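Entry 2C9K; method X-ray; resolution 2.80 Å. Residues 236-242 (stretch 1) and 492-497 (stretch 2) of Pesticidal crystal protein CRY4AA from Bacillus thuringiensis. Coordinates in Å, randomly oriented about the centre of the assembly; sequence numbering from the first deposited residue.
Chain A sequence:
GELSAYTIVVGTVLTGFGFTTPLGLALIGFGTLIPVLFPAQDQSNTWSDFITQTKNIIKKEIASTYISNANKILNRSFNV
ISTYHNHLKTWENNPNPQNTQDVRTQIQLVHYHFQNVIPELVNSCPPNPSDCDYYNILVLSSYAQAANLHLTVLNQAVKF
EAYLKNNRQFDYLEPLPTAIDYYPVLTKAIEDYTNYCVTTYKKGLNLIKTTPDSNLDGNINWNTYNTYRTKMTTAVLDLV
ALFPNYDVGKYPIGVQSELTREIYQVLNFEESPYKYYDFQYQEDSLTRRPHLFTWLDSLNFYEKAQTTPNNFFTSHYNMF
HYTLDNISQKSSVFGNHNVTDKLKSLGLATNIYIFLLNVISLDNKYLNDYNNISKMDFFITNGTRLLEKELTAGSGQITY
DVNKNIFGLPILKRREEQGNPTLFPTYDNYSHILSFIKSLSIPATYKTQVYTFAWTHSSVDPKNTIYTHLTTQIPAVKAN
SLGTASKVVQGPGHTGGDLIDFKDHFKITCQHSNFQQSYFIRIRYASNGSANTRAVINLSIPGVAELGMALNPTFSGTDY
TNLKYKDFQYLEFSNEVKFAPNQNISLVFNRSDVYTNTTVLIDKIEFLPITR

Stretch 1 236-242: VLDLVAL
Stretch 2 492-497: PGHTGG

Two segments of one chain, more than 250 residues apart in sequence, meet here without a single hydrogen bond between them. The contact is small, burying 236 Å² summed over both sides, and rests on van der Waals packing supplemented by one CA-H...O contact. Stretch 1 enters as a helix already under way, with Val236 to Val240 in helical conformation; stretch 2 has no regular secondary structure. The register is set by Ala241 and Gly496, whose CA atoms lie 4.8 Å apart.

The backbone of stretch 1 is fixed by its own hydrogen bonds. Val240 N donates to Val236 O at 2.8 Å and Ala241 N to Leu237 O at 2.9 Å, both i to i-4 links; Leu239 N makes a weak bond to Val236 O at 2.7 Å, and Leu242 N reaches Leu239 O at 3.2 Å. Phi/psi are -97/-71 at Val236, -43/-43 at Leu237, -64/-39 at Asp238, -72/-42 at Leu239, -64/-31 at Val240, -68/-20 at Ala241 and -94/-15 at Leu242. Stretch 2 is more irregular, with -74/-16 at Pro492, 125/-23 at Gly493, -115/7 at His494, -97/-5 at Thr495, 86/-2 at Gly496 and 174/-171 at Gly497. Thr495, chi1 p at 56°, has its CA-to-CB bond pointing away from the helix, and its OG1 donates to Gly497 O at 2.7 Å, bracing the loop locally.

The packing contacts come from Leu237, Val240 and Ala241. Leu237 (chi1 m, chi2 t) sets off sideways, yet brings CD2 to 3.5 Å from Gly493 O, covering backbone that has no side chain of its own. Val240 (chi1 t) points toward the loop and places CG1 3.8 Å from His494 CB, a contact between aliphatic carbons. His494 (chi1 p at 52°, chi2 86°) leaves its CA sideways and its end leads away from the helix, so its CB can serve the packing while NE2 is hydrogen-bonded elsewhere in the structure. Ala241 contributes the largest covered area, 49 Å²; its CB lies 3.5 Å from Gly496 N and 3.9 Å from Thr495 C, so a single methyl lies against the loop backbone. Val236 (chi1 t), Asp238 (chi1 m, chi2 -10°), Leu239 (chi1 t, chi2 p) and Leu242 (chi1 m, chi2 t) are buried without touching the loop; both carboxylate oxygens of Asp238 are hydrogen-bonded elsewhere in the structure, making its burial tolerable.

The polar supplement also belongs to Ala241: its CA is 3.3 Å from His494 O, with 156° at the hydrogen, a slightly polarized C-H facing a carbonyl oxygen.

The glycines suit the loop for two reasons. At the positive phi values of Gly493 and Gly496, a CB would be jammed against the preceding carbonyl oxygen, which by itself calls for glycine. At Gly496 an ideal CB would also sit a tight 3.1 Å from Ala241 CB. At Gly493 it would be 4.6 Å from Leu237 CD2, so there the backbone angles are decisive.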

# COMPACT_ATOMS: atom_id res chain seq x y z
N VAL A 236 0.04 -4.05 7.88
CA VAL A 236 1.49 -4.18 7.95
C VAL A 236 2.27 -3.61 6.76
O VAL A 236 2.93 -2.59 6.89
CB VAL A 236 1.87 -5.66 8.14
CG1 VAL A 236 3.37 -5.79 8.40
CG2 VAL A 236 1.08 -6.23 9.30
N LEU A 237 2.19 -4.27 5.61
CA LEU A 237 2.95 -3.83 4.43
C LEU A 237 2.96 -2.33 4.15
O LEU A 237 4.01 -1.77 3.81
CB LEU A 237 2.46 -4.59 3.19
CG LEU A 237 2.40 -6.12 3.34
CD1 LEU A 237 2.20 -6.76 1.98
CD2 LEU A 237 3.67 -6.63 3.99
N ASP A 238 1.81 -1.67 4.28
CA ASP A 238 1.75 -0.22 4.03
C ASP A 238 2.61 0.50 5.04
O ASP A 238 3.31 1.45 4.71
CB ASP A 238 0.31 0.31 4.10
CG ASP A 238 -0.48 0.04 2.82
OD1 ASP A 238 0.13 -0.37 1.81
OD2 ASP A 238 -1.71 0.26 2.82
N LEU A 239 2.57 0.02 6.28
CA LEU A 239 3.35 0.62 7.34
C LEU A 239 4.84 0.30 7.14
O LEU A 239 5.70 1.17 7.28
CB LEU A 239 2.84 0.10 8.69
CG LEU A 239 3.19 0.86 9.97
CD1 LEU A 239 2.92 2.36 9.81
CD2 LEU A 239 2.35 0.26 11.11
N VAL A 240 5.14 -0.94 6.77
CA VAL A 240 6.51 -1.37 6.53
C VAL A 240 7.18 -0.64 5.36
O VAL A 240 8.39 -0.45 5.35
CB VAL A 240 6.56 -2.89 6.26
CG1 VAL A 240 8.00 -3.35 6.00
CG2 VAL A 240 5.96 -3.64 7.44
N ALA A 241 6.38 -0.25 4.36
CA ALA A 241 6.92 0.46 3.19
C ALA A 241 7.42 1.87 3.52
O ALA A 241 8.22 2.44 2.79
CB ALA A 241 5.86 0.52 2.10
N LEU A 242 6.95 2.43 4.64
CA LEU A 242 7.37 3.77 5.03
C LEU A 242 8.56 3.78 6.00
O LEU A 242 9.20 4.82 6.21
CB LEU A 242 6.19 4.52 5.67
CG LEU A 242 4.93 4.54 4.82
CD1 LEU A 242 3.77 5.12 5.63
CD2 LEU A 242 5.18 5.36 3.56
N PRO A 492 8.71 -7.09 -3.50
CA PRO A 492 9.06 -8.10 -2.49
C PRO A 492 8.17 -8.08 -1.25
O PRO A 492 8.15 -9.02 -0.45
CB PRO A 492 10.51 -7.76 -2.18
CG PRO A 492 10.55 -6.29 -2.34
CD PRO A 492 9.76 -6.07 -3.61
N GLY A 493 7.42 -7.00 -1.08
CA GLY A 493 6.53 -6.92 0.06
C GLY A 493 6.75 -5.71 0.93
O GLY A 493 5.84 -5.29 1.63
N HIS A 494 7.94 -5.14 0.87
CA HIS A 494 8.25 -3.98 1.70
C HIS A 494 8.52 -2.66 0.97
O HIS A 494 8.89 -1.67 1.60
CB HIS A 494 9.44 -4.33 2.60
CG HIS A 494 10.62 -4.87 1.85
ND1 HIS A 494 11.57 -4.05 1.28
CD2 HIS A 494 10.98 -6.14 1.56
CE1 HIS A 494 12.47 -4.80 0.66
NE2 HIS A 494 12.14 -6.07 0.82
N THR A 495 8.32 -2.63 -0.34
CA THR A 495 8.56 -1.39 -1.08
C THR A 495 7.28 -0.60 -1.30
O THR A 495 7.31 0.52 -1.82
CB THR A 495 9.21 -1.67 -2.44
OG1 THR A 495 8.39 -2.58 -3.19
CG2 THR A 495 10.60 -2.27 -2.26
N GLY A 496 6.15 -1.17 -0.90
CA GLY A 496 4.88 -0.48 -1.07
C GLY A 496 4.24 -0.68 -2.42
O GLY A 496 3.14 -0.18 -2.67
N GLY A 497 4.91 -1.42 -3.30
CA GLY A 497 4.37 -1.67 -4.63
C GLY A 497 5.36 -2.39 -5.51
O GLY A 497 6.41 -2.82 -5.04